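Local coordinates for protein nitrite oxidoreductase subunit A (Kuenenia stuttgartiensis, PDB 7B04) that belongs to the NarG-like molybdopterin oxidoreductases and carries a molybdenum atom and an iron/sulfur cluster, at residues B[372-383]-B[544-554]. Numbering follows the deposited sequence.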
ATOM      1  N   TYR B 372      39.428  12.292  -1.834  1.00 49.20           N
ATOM      2  CA  TYR B 372      38.505  13.393  -2.064  1.00 52.19           C
ATOM      3  C   TYR B 372      38.983  14.234  -3.237  1.00 54.41           C
ATOM      4  O   TYR B 372      40.186  14.368  -3.474  1.00 62.03           O
ATOM      5  CB  TYR B 372      38.352  14.269  -0.808  1.00 56.31           C
ATOM      6  CG  TYR B 372      39.628  14.940  -0.340  1.00 62.67           C
ATOM      7  CD1 TYR B 372      40.523  14.277   0.489  1.00 61.68           C
ATOM      8  CD2 TYR B 372      39.926  16.245  -0.714  1.00 61.22           C
ATOM      9  CE1 TYR B 372      41.685  14.889   0.924  1.00 64.74           C
ATOM     10  CE2 TYR B 372      41.086  16.865  -0.285  1.00 62.58           C
ATOM     11  CZ  TYR B 372      41.960  16.183   0.533  1.00 65.54           C
ATOM     12  OH  TYR B 372      43.115  16.797   0.962  1.00 63.95           O
ATOM     13  N   ASP B 373      38.028  14.805  -3.967  1.00 60.92           N
ATOM     14  CA  ASP B 373      38.341  15.728  -5.055  1.00 62.50           C
ATOM     15  C   ASP B 373      38.740  17.053  -4.425  1.00 58.54           C
ATOM     16  O   ASP B 373      37.881  17.852  -4.052  1.00 52.10           O
ATOM     17  CB  ASP B 373      37.150  15.895  -5.995  1.00 55.93           C
ATOM     18  CG  ASP B 373      37.389  16.948  -7.080  1.00 60.54           C
ATOM     19  OD1 ASP B 373      37.766  18.097  -6.769  1.00 68.06           O
ATOM     20  OD2 ASP B 373      37.187  16.621  -8.267  1.00 65.96           O
ATOM     21  N   ALA B 374      40.048  17.285  -4.284  1.00 63.73           N
ATOM     22  CA  ALA B 374      40.519  18.513  -3.650  1.00 65.53           C
ATOM     23  C   ALA B 374      39.978  19.747  -4.362  1.00 56.81           C
ATOM     24  O   ALA B 374      39.628  20.744  -3.720  1.00 56.29           O
ATOM     25  CB  ALA B 374      42.048  18.536  -3.619  1.00 56.05           C
ATOM     26  N   ASP B 375      39.905  19.695  -5.690  1.00 51.71           N
ATOM     27  CA  ASP B 375      39.435  20.839  -6.462  1.00 55.29           C
ATOM     28  C   ASP B 375      37.967  21.143  -6.177  1.00 60.20           C
ATOM     29  O   ASP B 375      37.599  22.304  -5.949  1.00 51.72           O
ATOM     30  CB  ASP B 375      39.699  20.574  -7.947  1.00 63.13           C
ATOM     31  CG  ASP B 375      39.268  21.713  -8.837  1.00 69.85           C
ATOM     32  OD1 ASP B 375      38.067  22.033  -8.828  1.00 60.59           O
ATOM     33  OD2 ASP B 375      40.121  22.282  -9.555  1.00 73.42           O
ATOM     34  N   TYR B 376      37.113  20.117  -6.174  1.00 64.73           N
ATOM     35  CA  TYR B 376      35.688  20.348  -5.911  1.00 57.51           C
ATOM     36  C   TYR B 376      35.449  20.841  -4.491  1.00 58.59           C
ATOM     37  O   TYR B 376      34.448  21.519  -4.241  1.00 58.95           O
ATOM     38  CB  TYR B 376      34.873  19.069  -6.167  1.00 57.94           C
ATOM     39  CG  TYR B 376      33.385  19.227  -5.893  1.00 50.70           C
ATOM     40  CD1 TYR B 376      32.520  19.675  -6.879  1.00 49.66           C
ATOM     41  CD2 TYR B 376      32.855  18.937  -4.642  1.00 49.50           C
ATOM     42  CE1 TYR B 376      31.168  19.823  -6.630  1.00 51.42           C
ATOM     43  CE2 TYR B 376      31.511  19.080  -4.387  1.00 53.43           C
ATOM     44  CZ  TYR B 376      30.668  19.525  -5.383  1.00 51.57           C
ATOM     45  OH  TYR B 376      29.319  19.679  -5.144  1.00 51.23           O
ATOM     46  N   VAL B 377      36.326  20.491  -3.556  1.00 60.82           N
ATOM     47  CA  VAL B 377      36.191  20.979  -2.191  1.00 57.49           C
ATOM     48  C   VAL B 377      36.906  22.314  -1.977  1.00 58.75           C
ATOM     49  O   VAL B 377      36.530  23.076  -1.084  1.00 53.58           O
ATOM     50  CB  VAL B 377      36.659  19.917  -1.189  1.00 49.18           C
ATOM     51  CG1 VAL B 377      36.026  20.207   0.148  1.00 52.90           C
ATOM     52  CG2 VAL B 377      36.184  18.566  -1.658  1.00 50.08           C
ATOM     53  N   LYS B 378      37.960  22.612  -2.744  1.00 63.03           N
ATOM     54  CA  LYS B 378      38.544  23.952  -2.652  1.00 59.14           C
ATOM     55  C   LYS B 378      37.490  24.985  -3.016  1.00 55.61           C
ATOM     56  O   LYS B 378      37.369  26.026  -2.363  1.00 52.38           O
ATOM     57  CB  LYS B 378      39.770  24.089  -3.573  1.00 56.42           C
ATOM     58  CG  LYS B 378      41.078  24.378  -2.834  1.00 62.99           C
ATOM     59  CD  LYS B 378      42.249  23.671  -3.500  1.00 60.78           C
ATOM     60  N   LYS B 379      36.727  24.709  -4.062  1.00 56.45           N
ATOM     61  CA  LYS B 379      35.547  25.483  -4.396  1.00 58.07           C
ATOM     62  C   LYS B 379      34.314  24.853  -3.748  1.00 60.95           C
ATOM     63  O   LYS B 379      34.373  23.783  -3.137  1.00 62.27           O
ATOM     64  CB  LYS B 379      35.353  25.571  -5.909  1.00 54.61           C
ATOM     65  CG  LYS B 379      36.556  25.248  -6.754  1.00 56.44           C
ATOM     66  CD  LYS B 379      36.187  25.361  -8.232  1.00 54.55           C
ATOM     67  CE  LYS B 379      37.319  24.891  -9.121  1.00 57.10           C
ATOM     68  NZ  LYS B 379      37.004  24.880 -10.579  1.00 53.67           N
ATOM     69  N   PHE B 380      33.199  25.574  -3.829  1.00 58.91           N
ATOM     70  CA  PHE B 380      31.872  25.108  -3.428  1.00 60.74           C
ATOM     71  C   PHE B 380      31.711  24.651  -1.978  1.00 55.02           C
ATOM     72  O   PHE B 380      30.598  24.301  -1.572  1.00 52.05           O
ATOM     73  CB  PHE B 380      31.457  23.925  -4.309  1.00 47.97           C
ATOM     74  CG  PHE B 380      31.410  24.228  -5.779  1.00 44.99           C
ATOM     75  CD1 PHE B 380      30.976  25.455  -6.242  1.00 51.81           C
ATOM     76  CD2 PHE B 380      31.796  23.265  -6.702  1.00 47.63           C
ATOM     77  CE1 PHE B 380      30.925  25.718  -7.598  1.00 52.01           C
ATOM     78  CE2 PHE B 380      31.753  23.528  -8.057  1.00 47.31           C
ATOM     79  CZ  PHE B 380      31.323  24.756  -8.505  1.00 43.30           C
ATOM     80  N   THR B 381      32.774  24.652  -1.179  1.00 56.76           N
ATOM     81  CA  THR B 381      32.700  24.069   0.155  1.00 56.34           C
ATOM     82  C   THR B 381      33.373  24.991   1.163  1.00 57.41           C
ATOM     83  O   THR B 381      34.286  25.748   0.821  1.00 62.17           O
ATOM     84  CB  THR B 381      33.331  22.668   0.181  1.00 54.76           C
ATOM     85  OG1 THR B 381      32.905  21.935  -0.975  1.00 56.69           O
ATOM     86  CG2 THR B 381      32.878  21.907   1.414  1.00 52.59           C
ATOM     87  N   ASP B 382      32.931  24.900   2.421  1.00 56.83           N
ATOM     88  CA  ASP B 382      33.487  25.728   3.482  1.00 53.87           C
ATOM     89  C   ASP B 382      34.778  25.176   4.082  1.00 56.64           C
ATOM     90  O   ASP B 382      35.357  25.839   4.949  1.00 59.30           O
ATOM     91  CB  ASP B 382      32.442  25.977   4.580  1.00 54.54           C
ATOM     92  CG  ASP B 382      32.151  24.753   5.427  1.00 58.18           C
ATOM     93  OD1 ASP B 382      32.540  23.630   5.044  1.00 63.47           O
ATOM     94  OD2 ASP B 382      31.519  24.925   6.492  1.00 51.85           O
ATOM     95  N   PHE B 383      35.223  23.983   3.678  1.00 56.45           N
ATOM     96  CA  PHE B 383      36.429  23.410   4.276  1.00 55.91           C
ATOM     97  C   PHE B 383      37.647  24.321   4.163  1.00 58.06           C
ATOM     98  O   PHE B 383      38.387  24.433   5.157  1.00 64.56           O
ATOM     99  CB  PHE B 383      36.754  22.049   3.645  1.00 57.29           C
ATOM    100  CG  PHE B 383      35.974  20.899   4.212  1.00 56.30           C
ATOM    101  CD1 PHE B 383      36.196  20.454   5.504  1.00 52.72           C
ATOM    102  CD2 PHE B 383      35.043  20.237   3.435  1.00 56.15           C
ATOM    103  CE1 PHE B 383      35.481  19.385   6.015  1.00 54.34           C
ATOM    104  CE2 PHE B 383      34.326  19.172   3.936  1.00 48.80           C
ATOM    105  CZ  PHE B 383      34.546  18.744   5.227  1.00 49.08           C
ATOM    106  N   LEU B 544      28.733  15.045   4.171  1.00 42.74           N
ATOM    107  CA  LEU B 544      30.186  14.965   4.317  1.00 37.95           C
ATOM    108  C   LEU B 544      30.844  14.063   3.280  1.00 38.32           C
ATOM    109  O   LEU B 544      31.788  14.523   2.612  1.00 43.73           O
ATOM    110  CB  LEU B 544      30.536  14.530   5.744  1.00 35.15           C
ATOM    111  CG  LEU B 544      30.336  15.573   6.842  1.00 45.80           C
ATOM    112  CD1 LEU B 544      30.517  14.940   8.207  1.00 45.70           C
ATOM    113  CD2 LEU B 544      31.301  16.730   6.656  1.00 44.61           C
ATOM    114  N   PRO B 545      30.428  12.806   3.082  1.00 43.27           N
ATOM    115  CA  PRO B 545      31.094  11.989   2.055  1.00 44.05           C
ATOM    116  C   PRO B 545      30.822  12.467   0.641  1.00 43.56           C
ATOM    117  O   PRO B 545      31.624  12.180  -0.256  1.00 42.11           O
ATOM    118  CB  PRO B 545      30.521  10.586   2.290  1.00 39.48           C
ATOM    119  CG  PRO B 545      29.196  10.827   2.897  1.00 39.59           C
ATOM    120  CD  PRO B 545      29.348  12.054   3.750  1.00 47.47           C
ATOM    121  N   VAL B 546      29.728  13.197   0.418  1.00 43.15           N
ATOM    122  CA  VAL B 546      29.379  13.645  -0.925  1.00 43.60           C
ATOM    123  C   VAL B 546      29.938  15.028  -1.245  1.00 47.37           C
ATOM    124  O   VAL B 546      30.093  15.363  -2.429  1.00 47.53           O
ATOM    125  CB  VAL B 546      27.849  13.614  -1.105  1.00 51.20           C
ATOM    126  CG1 VAL B 546      27.197  14.841  -0.496  1.00 50.07           C
ATOM    127  CG2 VAL B 546      27.481  13.494  -2.562  1.00 46.49           C
ATOM    128  N   MET B 547      30.256  15.838  -0.230  1.00 51.86           N
ATOM    129  CA  MET B 547      30.933  17.107  -0.479  1.00 45.67           C
ATOM    130  C   MET B 547      32.367  16.880  -0.935  1.00 43.78           C
ATOM    131  O   MET B 547      32.884  17.618  -1.779  1.00 40.62           O
ATOM    132  CB  MET B 547      30.920  17.974   0.779  1.00 45.87           C
ATOM    133  CG  MET B 547      29.578  18.580   1.133  1.00 57.09           C
ATOM    134  SD  MET B 547      29.732  19.759   2.487  1.00 68.15           S
ATOM    135  CE  MET B 547      29.945  18.657   3.879  1.00 38.48           C
ATOM    136  N   LEU B 548      33.022  15.863  -0.377  1.00 46.17           N
ATOM    137  CA  LEU B 548      34.429  15.616  -0.654  1.00 49.48           C
ATOM    138  C   LEU B 548      34.645  14.914  -1.988  1.00 51.08           C
ATOM    139  O   LEU B 548      35.699  15.086  -2.609  1.00 56.06           O
ATOM    140  CB  LEU B 548      35.041  14.805   0.485  1.00 48.27           C
ATOM    141  CG  LEU B 548      34.969  15.502   1.844  1.00 41.69           C
ATOM    142  CD1 LEU B 548      35.419  14.579   2.966  1.00 42.01           C
ATOM    143  CD2 LEU B 548      35.799  16.776   1.825  1.00 33.12           C
ATOM    144  N   THR B 549      33.670  14.137  -2.450  1.00 46.48           N
ATOM    145  CA  THR B 549      33.822  13.344  -3.661  1.00 43.45           C
ATOM    146  C   THR B 549      33.305  14.043  -4.911  1.00 45.76           C
ATOM    147  O   THR B 549      33.399  13.472  -6.002  1.00 45.71           O
ATOM    148  CB  THR B 549      33.100  12.007  -3.499  1.00 49.61           C
ATOM    149  OG1 THR B 549      31.748  12.246  -3.086  1.00 53.59           O
ATOM    150  CG2 THR B 549      33.799  11.142  -2.465  1.00 48.53           C
ATOM    151  N   GLY B 550      32.780  15.256  -4.786  1.00 43.30           N
ATOM    152  CA  GLY B 550      32.284  15.989  -5.937  1.00 41.05           C
ATOM    153  C   GLY B 550      31.024  15.425  -6.560  1.00 49.16           C
ATOM    154  O   GLY B 550      30.931  15.306  -7.786  1.00 47.41           O
ATOM    155  N   ASN B 551      30.047  15.071  -5.731  1.00 54.10           N
ATOM    156  CA  ASN B 551      28.809  14.457  -6.197  1.00 50.82           C
ATOM    157  C   ASN B 551      27.580  15.266  -5.789  1.00 46.71           C
ATOM    158  O   ASN B 551      26.554  14.707  -5.403  1.00 47.97           O
ATOM    159  CB  ASN B 551      28.706  13.016  -5.708  1.00 42.28           C
ATOM    160  CG  ASN B 551      29.820  12.142  -6.243  1.00 43.97           C
ATOM    161  OD1 ASN B 551      30.453  11.396  -5.496  1.00 51.75           O
ATOM    162  ND2 ASN B 551      30.062  12.226  -7.546  1.00 41.39           N
ATOM    163  N   VAL B 552      27.675  16.592  -5.820  1.00 42.41           N
ATOM    164  CA  VAL B 552      26.520  17.456  -5.599  1.00 43.14           C
ATOM    165  C   VAL B 552      26.380  18.386  -6.796  1.00 42.31           C
ATOM    166  O   VAL B 552      27.347  19.048  -7.190  1.00 46.24           O
ATOM    167  CB  VAL B 552      26.640  18.263  -4.291  1.00 43.88           C
ATOM    168  CG1 VAL B 552      25.544  19.317  -4.209  1.00 47.98           C
ATOM    169  CG2 VAL B 552      26.581  17.335  -3.092  1.00 39.20           C
ATOM    170  N   GLY B 553      25.180  18.435  -7.373  1.00 42.32           N
ATOM    171  CA  GLY B 553      24.903  19.278  -8.516  1.00 43.22           C
ATOM    172  C   GLY B 553      25.005  18.594  -9.862  1.00 49.65           C
ATOM    173  O   GLY B 553      24.721  19.234 -10.883  1.00 56.83           O
ATOM    174  N   TYR B 554      25.398  17.323  -9.901  1.00 45.16           N
ATOM    175  CA  TYR B 554      25.535  16.575 -11.141  1.00 45.44           C
ATOM    176  C   TYR B 554      24.467  15.492 -11.208  1.00 50.56           C
ATOM    177  O   TYR B 554      24.093  14.906 -10.187  1.00 57.94           O
ATOM    178  CB  TYR B 554      26.923  15.939 -11.254  1.00 50.57           C
ATOM    179  CG  TYR B 554      28.067  16.912 -11.093  1.00 48.99           C
ATOM    180  CD1 TYR B 554      28.479  17.709 -12.152  1.00 49.58           C
ATOM    181  CD2 TYR B 554      28.739  17.029  -9.883  1.00 50.03           C
ATOM    182  CE1 TYR B 554      29.527  18.599 -12.012  1.00 52.63           C
ATOM    183  CE2 TYR B 554      29.788  17.918  -9.733  1.00 52.00           C
ATOM    184  CZ  TYR B 554      30.177  18.698 -10.801  1.00 52.88           C
ATOM    185  OH  TYR B 554      31.220  19.582 -10.656  1.00 62.55           O
TER
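In the molybdopterin oxidoreductase region, the short helix 374-378 packs across helix 544-548 and the residues that follow it (segment axes at 106°), with Tyr376 laid over Gly550, which has positive phi. The CA of Gly550 sits over one face of the Tyr376 ring, 3.4 Å from its centroid, while Met547 O lies at the ring edge, near its plane. With CG anti to the backbone N (chi1 179°), the ring extends across Gly550 to Val552, and its hydroxyl donates to Val552 O (OH to O 2.9 Å), tilted 24° from the carbonyl plane. Tyr554 turns its ring edge to Tyr376 CE1. At the N-cap residue, Asp373 N donates to Leu548 O (2.7 Å). Beyond it, Leu548 CD2 touches both Val377 CG1 and Phe383 CE2, 3.5 Å from the latter, and Phe383 CZ also meets Leu544 CD2. Helix 481-488 packs on Phe383, and helix 355-368 on Leu544. Two hydrogen bonds to main-chain carbonyls thus link the two segments of this buried contact, at Asp373 and at the phenol, with apolar packing along Val377 and Phe383.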